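Local coordinates for uncharacterized protein (Enterococcus faecalis, PDB 3CLQ), which is of unknown function but belongs to the AllG family and may be related to a subunit of oxamate carbamoyltransferase, at residues D175-L180 with P353-P358. Sequence-based numbering, arbitrary orientation.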
ATOM      1  N   ASP B 175      16.444  -1.402  -0.541  1.00 59.29           N
ATOM      2  CA  ASP B 175      16.288  -2.332  -1.658  1.00 58.11           C
ATOM      3  C   ASP B 175      15.064  -1.998  -2.484  1.00 56.45           C
ATOM      4  O   ASP B 175      13.931  -2.129  -2.041  1.00 57.28           O
ATOM      5  CB  ASP B 175      16.210  -3.772  -1.150  1.00 58.64           C
ATOM      6  CG  ASP B 175      16.010  -4.778  -2.268  1.00 59.71           C
ATOM      7  OD1 ASP B 175      15.834  -4.386  -3.455  1.00 59.56           O
ATOM      8  OD2 ASP B 175      16.038  -5.982  -1.940  1.00 61.29           O
ATOM      9  N   LEU B 176      15.295  -1.583  -3.710  1.00 55.08           N
ATOM     10  CA  LEU B 176      14.217  -1.046  -4.474  1.00 54.08           C
ATOM     11  C   LEU B 176      13.404  -2.143  -5.155  1.00 54.91           C
ATOM     12  O   LEU B 176      12.186  -2.051  -5.261  1.00 54.67           O
ATOM     13  CB  LEU B 176      14.782  -0.061  -5.464  1.00 53.03           C
ATOM     14  CG  LEU B 176      14.691   1.441  -5.171  1.00 52.50           C
ATOM     15  CD1 LEU B 176      14.492   1.804  -3.704  1.00 50.43           C
ATOM     16  CD2 LEU B 176      15.904   2.168  -5.768  1.00 51.26           C
ATOM     17  N   ARG B 177      14.060  -3.201  -5.607  1.00 56.11           N
ATOM     18  CA  ARG B 177      13.298  -4.254  -6.254  1.00 56.41           C
ATOM     19  C   ARG B 177      12.377  -4.925  -5.256  1.00 55.82           C
ATOM     20  O   ARG B 177      11.284  -5.324  -5.597  1.00 55.92           O
ATOM     21  CB  ARG B 177      14.185  -5.287  -6.933  1.00 56.83           C
ATOM     22  CG  ARG B 177      13.405  -6.194  -7.855  1.00 57.15           C
ATOM     23  CD  ARG B 177      14.267  -7.323  -8.359  1.00 58.43           C
ATOM     24  NE  ARG B 177      14.619  -8.248  -7.283  1.00 59.74           N
ATOM     25  CZ  ARG B 177      15.489  -9.247  -7.408  1.00 60.25           C
ATOM     26  NH1 ARG B 177      16.105  -9.472  -8.563  1.00 60.47           N
ATOM     27  NH2 ARG B 177      15.737 -10.032  -6.376  1.00 60.67           N
ATOM     28  N   LEU B 178      12.809  -5.044  -4.021  1.00 55.57           N
ATOM     29  CA  LEU B 178      11.905  -5.550  -3.006  1.00 56.19           C
ATOM     30  C   LEU B 178      10.705  -4.611  -2.832  1.00 57.02           C
ATOM     31  O   LEU B 178       9.557  -5.059  -2.838  1.00 57.18           O
ATOM     32  CB  LEU B 178      12.626  -5.746  -1.672  1.00 55.52           C
ATOM     33  CG  LEU B 178      11.764  -6.253  -0.501  1.00 56.08           C
ATOM     34  CD1 LEU B 178      11.198  -7.656  -0.732  1.00 55.44           C
ATOM     35  CD2 LEU B 178      12.552  -6.188   0.806  1.00 55.08           C
HETATM   36  N   MSE B 179      10.962  -3.317  -2.680  1.00 56.76           N
HETATM   37  CA  MSE B 179       9.876  -2.398  -2.366  1.00 58.26           C
HETATM   38  C   MSE B 179       8.886  -2.337  -3.523  1.00 56.26           C
HETATM   39  O   MSE B 179       7.676  -2.282  -3.340  1.00 56.86           O
HETATM   40  CB  MSE B 179      10.415  -1.017  -2.017  1.00 58.07           C
HETATM   41  CG  MSE B 179       9.392  -0.115  -1.373  1.00 59.88           C
HETATM   42 SE   MSE B 179      10.194   1.522  -0.606  0.70 64.58          SE
HETATM   43  CE  MSE B 179      10.915   0.775   1.066  1.00 60.53           C
ATOM     44  N   LEU B 180       9.413  -2.410  -4.715  1.00 55.31           N
ATOM     45  CA  LEU B 180       8.610  -2.396  -5.890  1.00 53.90           C
ATOM     46  C   LEU B 180       7.840  -3.680  -5.927  1.00 53.09           C
ATOM     47  O   LEU B 180       6.682  -3.690  -6.168  1.00 53.15           O
ATOM     48  CB  LEU B 180       9.523  -2.271  -7.078  1.00 54.40           C
ATOM     49  CG  LEU B 180       8.850  -2.267  -8.413  1.00 55.94           C
ATOM     50  CD1 LEU B 180       9.511  -1.308  -9.269  1.00 56.66           C
ATOM     51  CD2 LEU B 180       8.921  -3.592  -8.999  1.00 56.50           C
ATOM     52  N   PRO B 353      10.297 -13.634 -12.148  1.00 54.78           N
ATOM     53  CA  PRO B 353       9.679 -14.284 -10.966  1.00 54.48           C
ATOM     54  C   PRO B 353       9.759 -13.467  -9.652  1.00 55.07           C
ATOM     55  O   PRO B 353       8.970 -13.685  -8.723  1.00 56.38           O
ATOM     56  CB  PRO B 353      10.453 -15.604 -10.839  1.00 53.39           C
ATOM     57  CG  PRO B 353      11.761 -15.358 -11.492  1.00 53.61           C
ATOM     58  CD  PRO B 353      11.515 -14.334 -12.602  1.00 54.28           C
ATOM     59  N   ASN B 354      10.691 -12.523  -9.587  1.00 54.64           N
ATOM     60  CA  ASN B 354      10.909 -11.722  -8.395  1.00 53.37           C
ATOM     61  C   ASN B 354       9.899 -10.596  -8.231  1.00 52.86           C
ATOM     62  O   ASN B 354       9.906  -9.902  -7.217  1.00 52.42           O
ATOM     63  CB  ASN B 354      12.309 -11.108  -8.460  1.00 54.12           C
ATOM     64  CG  ASN B 354      13.400 -12.152  -8.386  1.00 54.28           C
ATOM     65  OD1 ASN B 354      13.471 -12.893  -7.426  1.00 54.77           O
ATOM     66  ND2 ASN B 354      14.252 -12.223  -9.410  1.00 55.29           N
ATOM     67  N   VAL B 355       9.064 -10.391  -9.245  1.00 52.19           N
ATOM     68  CA  VAL B 355       8.071  -9.315  -9.246  1.00 51.83           C
ATOM     69  C   VAL B 355       6.799  -9.803  -9.947  1.00 52.27           C
ATOM     70  O   VAL B 355       6.785 -10.017 -11.164  1.00 52.51           O
ATOM     71  CB  VAL B 355       8.606  -8.076  -9.984  1.00 50.70           C
ATOM     72  CG1 VAL B 355       7.612  -6.916  -9.926  1.00 49.52           C
ATOM     73  CG2 VAL B 355       9.932  -7.681  -9.425  1.00 49.77           C
ATOM     74  N   THR B 356       5.729  -9.979  -9.190  1.00 51.38           N
ATOM     75  CA  THR B 356       4.597 -10.703  -9.705  1.00 51.45           C
ATOM     76  C   THR B 356       3.259  -9.957  -9.546  1.00 51.66           C
ATOM     77  O   THR B 356       3.141  -9.059  -8.722  1.00 52.49           O
ATOM     78  CB  THR B 356       4.527 -12.073  -9.006  1.00 52.20           C
ATOM     79  OG1 THR B 356       4.427 -11.874  -7.597  1.00 51.98           O
ATOM     80  CG2 THR B 356       5.801 -12.891  -9.287  1.00 51.57           C
ATOM     81  N   ILE B 357       2.249 -10.347 -10.322  1.00 51.48           N
ATOM     82  CA  ILE B 357       0.925  -9.727 -10.258  1.00 51.32           C
ATOM     83  C   ILE B 357      -0.123 -10.670  -9.701  1.00 52.56           C
ATOM     84  O   ILE B 357      -0.533 -11.626 -10.356  1.00 52.96           O
ATOM     85  CB  ILE B 357       0.447  -9.323 -11.642  1.00 51.73           C
ATOM     86  CG1 ILE B 357       1.483  -8.420 -12.341  1.00 51.42           C
ATOM     87  CG2 ILE B 357      -0.908  -8.641 -11.549  1.00 51.00           C
ATOM     88  CD1 ILE B 357       1.321  -8.441 -13.821  1.00 49.90           C
ATOM     89  N   PRO B 358      -0.599 -10.388  -8.488  1.00 53.92           N
ATOM     90  CA  PRO B 358      -1.485 -11.288  -7.764  1.00 54.12           C
ATOM     91  C   PRO B 358      -2.721 -11.705  -8.573  1.00 54.21           C
ATOM     92  O   PRO B 358      -2.965 -12.903  -8.775  1.00 53.84           O
ATOM     93  CB  PRO B 358      -1.891 -10.452  -6.561  1.00 54.37           C
ATOM     94  CG  PRO B 358      -0.723  -9.574  -6.344  1.00 54.53           C
ATOM     95  CD  PRO B 358      -0.324  -9.170  -7.717  1.00 54.53           C
TER
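Arg-177 and Asn-354 lie flat against each other, guanidinium over carboxamide. The two planes are only 13° apart. Asn-354 CG sits 3.6 Å above one face of the Arg-177 guanidinium, offset toward its rim. This is a stack and not a hydrogen bond: the closest polar pair, Arg-177 NH1 and Asn-354 ND2 at 3.4 Å, consists of two donors. Arg-177 NH1 has a further partner outside the stack, a weak hydrogen bond to the carbonyl oxygen of Ile-22. The arginine chain runs extended from the helix and then bends at the CG-CD bond (chi3 68°), which turns the flat group to face the amide.

Val-355 meets the same helix with both methyl groups. Val-355 CG1 touches Leu-180 CD2 at 3.7 Å, the two side chains crossing at about a right angle. Val-355 CG2 lies 4.1 Å from Arg-177 CG, in the aliphatic part of the chain. Val-355 and Leu-180 are buried, while the arginine and asparagine are partly exposed. The apolar contact thus lies beside a more polar stack. Leu-180 also packs on Trp-237 of helix 234-247.

Arg-177 stands in the first turn of helix 176-183. Asp-175 is the N-cap of this helix: Asp-175 OD1 accepts from Leu-178 N at 3.1 Å, in a nearly straight bond of 174° that arrives from above the carboxylate plane.

The contact is small, burying 194 Å² in all. It joins an N-capped helix, which follows strand 174-175, outermost within this chain in one antiparallel sheet, to the corner between strands 348-352 and 356-357 of another. The arrangement is an arginine-amide stack flanked by aliphatic helix-to-turn packing.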